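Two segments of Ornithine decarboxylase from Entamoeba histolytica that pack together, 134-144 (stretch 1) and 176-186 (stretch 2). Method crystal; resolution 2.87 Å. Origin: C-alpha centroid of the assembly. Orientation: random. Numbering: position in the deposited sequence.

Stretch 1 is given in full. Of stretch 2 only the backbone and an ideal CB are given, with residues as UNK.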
# COMPACT_ATOMS: atom_id res chain seq x y z
N ALA A 134 22.28 -0.48 -23.22
CA ALA A 134 22.31 -1.94 -23.41
C ALA A 134 21.69 -2.32 -24.77
O ALA A 134 20.59 -2.86 -24.82
CB ALA A 134 21.59 -2.64 -22.27
N PRO A 135 22.42 -2.05 -25.87
CA PRO A 135 21.87 -2.19 -27.22
C PRO A 135 21.73 -3.63 -27.73
O PRO A 135 21.26 -3.84 -28.85
CB PRO A 135 22.86 -1.41 -28.08
CG PRO A 135 24.16 -1.54 -27.37
CD PRO A 135 23.84 -1.65 -25.90
N LYS A 136 22.14 -4.60 -26.92
CA LYS A 136 22.04 -6.01 -27.28
C LYS A 136 20.76 -6.67 -26.76
O LYS A 136 20.45 -7.80 -27.12
CB LYS A 136 23.27 -6.79 -26.82
CG LYS A 136 24.49 -6.60 -27.72
CD LYS A 136 25.59 -7.59 -27.36
CE LYS A 136 26.76 -7.48 -28.33
NZ LYS A 136 27.85 -8.43 -28.00
N MET A 137 20.03 -5.95 -25.91
CA MET A 137 18.79 -6.45 -25.33
C MET A 137 17.65 -6.46 -26.35
O MET A 137 17.43 -5.47 -27.05
CB MET A 137 18.40 -5.62 -24.10
CG MET A 137 17.51 -6.35 -23.10
SD MET A 137 17.30 -5.47 -21.54
CE MET A 137 18.93 -5.62 -20.81
N GLY A 138 16.96 -7.59 -26.44
CA GLY A 138 15.81 -7.73 -27.34
C GLY A 138 14.63 -6.90 -26.89
O GLY A 138 14.35 -6.82 -25.69
N ILE A 139 13.94 -6.28 -27.84
CA ILE A 139 12.87 -5.34 -27.54
C ILE A 139 11.51 -5.85 -28.00
O ILE A 139 11.36 -6.34 -29.12
CB ILE A 139 13.16 -3.95 -28.18
CG1 ILE A 139 14.41 -3.33 -27.54
CG2 ILE A 139 11.97 -3.02 -28.03
CD1 ILE A 139 15.04 -2.23 -28.37
N MET A 140 10.52 -5.73 -27.12
CA MET A 140 9.15 -6.08 -27.45
C MET A 140 8.31 -4.81 -27.48
O MET A 140 8.40 -3.97 -26.58
CB MET A 140 8.59 -7.07 -26.43
CG MET A 140 7.97 -8.31 -27.05
SD MET A 140 7.14 -9.41 -25.89
CE MET A 140 8.42 -9.72 -24.67
N ILE A 141 7.49 -4.67 -28.52
CA ILE A 141 6.65 -3.47 -28.67
C ILE A 141 5.29 -3.65 -27.99
O ILE A 141 4.59 -4.63 -28.24
CB ILE A 141 6.53 -3.05 -30.16
CG1 ILE A 141 5.89 -1.66 -30.29
CG2 ILE A 141 5.79 -4.11 -30.99
CD1 ILE A 141 6.20 -0.95 -31.59
N ARG A 142 4.95 -2.71 -27.11
CA ARG A 142 3.68 -2.78 -26.38
C ARG A 142 2.56 -2.08 -27.13
O ARG A 142 2.64 -0.88 -27.41
CB ARG A 142 3.83 -2.23 -24.95
CG ARG A 142 2.57 -2.37 -24.11
CD ARG A 142 2.84 -2.15 -22.63
NE ARG A 142 1.62 -2.24 -21.83
CZ ARG A 142 1.59 -2.28 -20.50
NH1 ARG A 142 2.71 -2.23 -19.79
NH2 ARG A 142 0.42 -2.36 -19.87
N ILE A 143 1.51 -2.83 -27.45
CA ILE A 143 0.33 -2.30 -28.15
C ILE A 143 -0.92 -2.38 -27.26
O ILE A 143 -0.85 -2.85 -26.12
CB ILE A 143 0.10 -2.99 -29.52
CG1 ILE A 143 -0.19 -4.49 -29.36
CG2 ILE A 143 1.29 -2.77 -30.45
CD1 ILE A 143 -1.65 -4.86 -29.56
N MET A 144 -2.05 -1.92 -27.79
CA MET A 144 -3.33 -1.98 -27.08
C MET A 144 -4.41 -2.64 -27.92
O MET A 144 -5.36 -3.21 -27.39
CB MET A 144 -3.77 -0.57 -26.67
CG MET A 144 -2.95 0.04 -25.54
SD MET A 144 -3.30 1.79 -25.28
CE MET A 144 -4.93 1.73 -24.54
N UNK A 176 19.19 0.22 -35.13
CA UNK A 176 19.73 -1.12 -35.42
C UNK A 176 19.59 -2.09 -34.26
O UNK A 176 20.52 -2.83 -33.95
CB UNK A 176 21.21 -1.01 -35.80
N UNK A 177 18.41 -2.08 -33.64
CA UNK A 177 18.15 -2.90 -32.46
C UNK A 177 17.34 -4.15 -32.81
O UNK A 177 16.63 -4.18 -33.82
CB UNK A 177 17.41 -2.08 -31.40
N UNK A 178 17.45 -5.16 -31.96
CA UNK A 178 16.73 -6.42 -32.15
C UNK A 178 15.31 -6.35 -31.62
O UNK A 178 15.08 -5.93 -30.48
CB UNK A 178 17.48 -7.57 -31.47
N UNK A 179 14.35 -6.76 -32.46
CA UNK A 179 12.95 -6.82 -32.06
C UNK A 179 12.53 -8.26 -31.82
O UNK A 179 12.53 -9.09 -32.73
CB UNK A 179 12.06 -6.17 -33.12
N UNK A 180 12.16 -8.56 -30.57
CA UNK A 180 11.69 -9.89 -30.20
C UNK A 180 10.25 -10.12 -30.66
O UNK A 180 9.90 -11.22 -31.08
CB UNK A 180 11.80 -10.08 -28.69
N UNK A 181 9.42 -9.07 -30.59
CA UNK A 181 8.05 -9.15 -31.06
C UNK A 181 7.10 -8.13 -30.47
O UNK A 181 7.48 -6.98 -30.22
CB UNK A 181 7.51 -10.55 -30.77
N UNK A 182 5.85 -8.55 -30.25
CA UNK A 182 4.77 -7.67 -29.81
C UNK A 182 4.23 -8.09 -28.44
O UNK A 182 4.18 -9.28 -28.13
CB UNK A 182 3.64 -7.67 -30.84
N UNK A 183 3.83 -7.11 -27.64
CA UNK A 183 3.29 -7.33 -26.30
C UNK A 183 2.07 -6.47 -26.07
O UNK A 183 2.03 -5.32 -26.50
CB UNK A 183 4.35 -7.04 -25.23
N UNK A 184 1.06 -7.03 -25.41
CA UNK A 184 -0.10 -6.25 -24.98
C UNK A 184 -0.62 -6.71 -23.62
O UNK A 184 -0.59 -7.90 -23.31
CB UNK A 184 -1.22 -6.35 -26.02
N UNK A 185 -1.09 -5.76 -22.82
CA UNK A 185 -1.65 -6.06 -21.51
C UNK A 185 -2.99 -5.40 -21.35
O UNK A 185 -3.13 -4.19 -21.51
CB UNK A 185 -0.70 -5.61 -20.39
N UNK A 186 -4.00 -6.21 -21.05
CA UNK A 186 -5.36 -5.72 -20.82
C UNK A 186 -5.54 -5.26 -19.37
O UNK A 186 -4.84 -5.72 -18.47
CB UNK A 186 -6.38 -6.81 -21.16

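The two stretches contain neighbouring strands that pair in parallel, with five backbone hydrogen bonds between them.

Position 176 has positive phi (64°) and nothing of stretch 1 near its ideal CB. Positive phi favours glycine, with asparagine a common second choice. It is Gly 176, in a Schellman motif that ends a helix.

Position 177 points its CB toward stretch 1. The ideal CB lies 3.9 Å from Ile 139 CD1, and Pro 135 is nearby. A branched or long apolar side chain would suit. It is Leu 177. Its CD1 lies 3.6 Å from Ile 139 CD1, and its CD2 lies 4.0 Å from Pro 135 CB, so the two methyls meet different residues.

Position 178 points sideways, and its ideal CB is 4.5 Å from Gly 138 CA. Many side chains would do, polar ones included. The backbone O accepts a hydrogen bond from Ile 139 N at 2.9 Å. It is Asn 178.

Position 179 pairs with Ile 139 and shares its face of the sheet. An apolar side chain is expected, and leucine, isoleucine or valine would all be plausible. It is Leu 179, whose CD1 reaches to 4.4 Å from Ile 141 N.

Position 180 interrupts the alternation: phi/psi is -76/-38, and the register shifts by one in a beta bulge. Its N donates to Ile 139 O at 2.8 Å. The CB points toward stretch 1, where Gly 138 has no side chain. A small or medium polar side chain could use that room. It is Asp 180. Its OD2 sits 3.3 Å from Gly 138 CA, and an ideal CB on Gly 138 would clash with this oxygen.

Position 181 has phi/psi 158/-144. A CB here would jam against the preceding carbonyl O, so glycine is the clear choice. It is Gly 181, and its O accepts from Ile 141 N at 2.9 Å.

Position 182 shares a face with Ile 141 and Ile 143. A beta-branched apolar residue would suit. It is Val 182. Its CG2 lies 3.9 Å from Ile 141 CG2, and its CG1 lies 3.7 Å from Ile 143 CG1.

Position 183 lies beside Arg 142, with its ideal CB 3.7 Å from Met 140 SD. A flat ring would fit along the arginine, though a long apolar chain might also. It is His 183. Its CD2 lies 3.6 Å from Arg 142 CG, and its NE2 lies over one face of the guanidinium. Its N donates to Ile 141 O, and its O accepts from Ile 143 N, both at 2.7 Å.

Position 184 points its CB to the same face as Ile 143, whose side chain is close by. An apolar residue would suit. It is Phe 184; its CB meets Ile 143 CD1 at 3.8 Å, while the ring leads away.

Position 185 points sideways near the Arg 142 guanidinium, so a polar or acidic residue might be guessed. It is His 185, whose CB lies 3.5 Å from Arg 142 NH2.

Position 186 points away and is unconstrained by stretch 1. It is Val 186.

Stretch 2 (176-186) GLNLDGVHFHV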
# COMPACT_ATOMS: atom_id res chain seq x y z
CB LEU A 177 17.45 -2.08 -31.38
CG LEU A 177 18.20 -0.86 -30.83
CD1 LEU A 177 17.24 0.08 -30.12
CD2 LEU A 177 19.33 -1.28 -29.91
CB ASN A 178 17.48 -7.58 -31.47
CG ASN A 178 18.95 -7.64 -31.86
OD1 ASN A 178 19.82 -7.73 -31.00
ND2 ASN A 178 19.23 -7.60 -33.17
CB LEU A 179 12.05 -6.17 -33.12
CG LEU A 179 10.56 -6.03 -32.79
CD1 LEU A 179 10.29 -4.78 -31.96
CD2 LEU A 179 9.73 -6.00 -34.07
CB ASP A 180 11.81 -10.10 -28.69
CG ASP A 180 13.25 -10.29 -28.23
OD1 ASP A 180 14.10 -10.68 -29.06
OD2 ASP A 180 13.53 -10.04 -27.04
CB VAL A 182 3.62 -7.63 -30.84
CG1 VAL A 182 2.65 -6.49 -30.53
CG2 VAL A 182 4.16 -7.46 -32.26
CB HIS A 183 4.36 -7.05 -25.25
CG HIS A 183 3.81 -6.82 -23.85
ND1 HIS A 183 3.43 -7.83 -23.05
CD2 HIS A 183 3.61 -5.64 -23.14
CE1 HIS A 183 3.00 -7.32 -21.88
NE2 HIS A 183 3.11 -5.98 -21.93
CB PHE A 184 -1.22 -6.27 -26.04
CG PHE A 184 -1.82 -7.63 -26.29
CD1 PHE A 184 -2.93 -8.05 -25.56
CD2 PHE A 184 -1.31 -8.46 -27.27
CE1 PHE A 184 -3.49 -9.30 -25.79
CE2 PHE A 184 -1.87 -9.71 -27.51
CZ PHE A 184 -2.97 -10.13 -26.77
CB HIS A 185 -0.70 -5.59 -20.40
CG HIS A 185 -0.93 -6.27 -19.07
ND1 HIS A 185 -1.93 -5.93 -18.25
CD2 HIS A 185 -0.22 -7.30 -18.44
CE1 HIS A 185 -1.88 -6.70 -17.14
NE2 HIS A 185 -0.84 -7.54 -17.26
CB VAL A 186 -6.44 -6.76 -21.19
CG1 VAL A 186 -6.40 -7.07 -22.69
CG2 VAL A 186 -6.27 -8.04 -20.38
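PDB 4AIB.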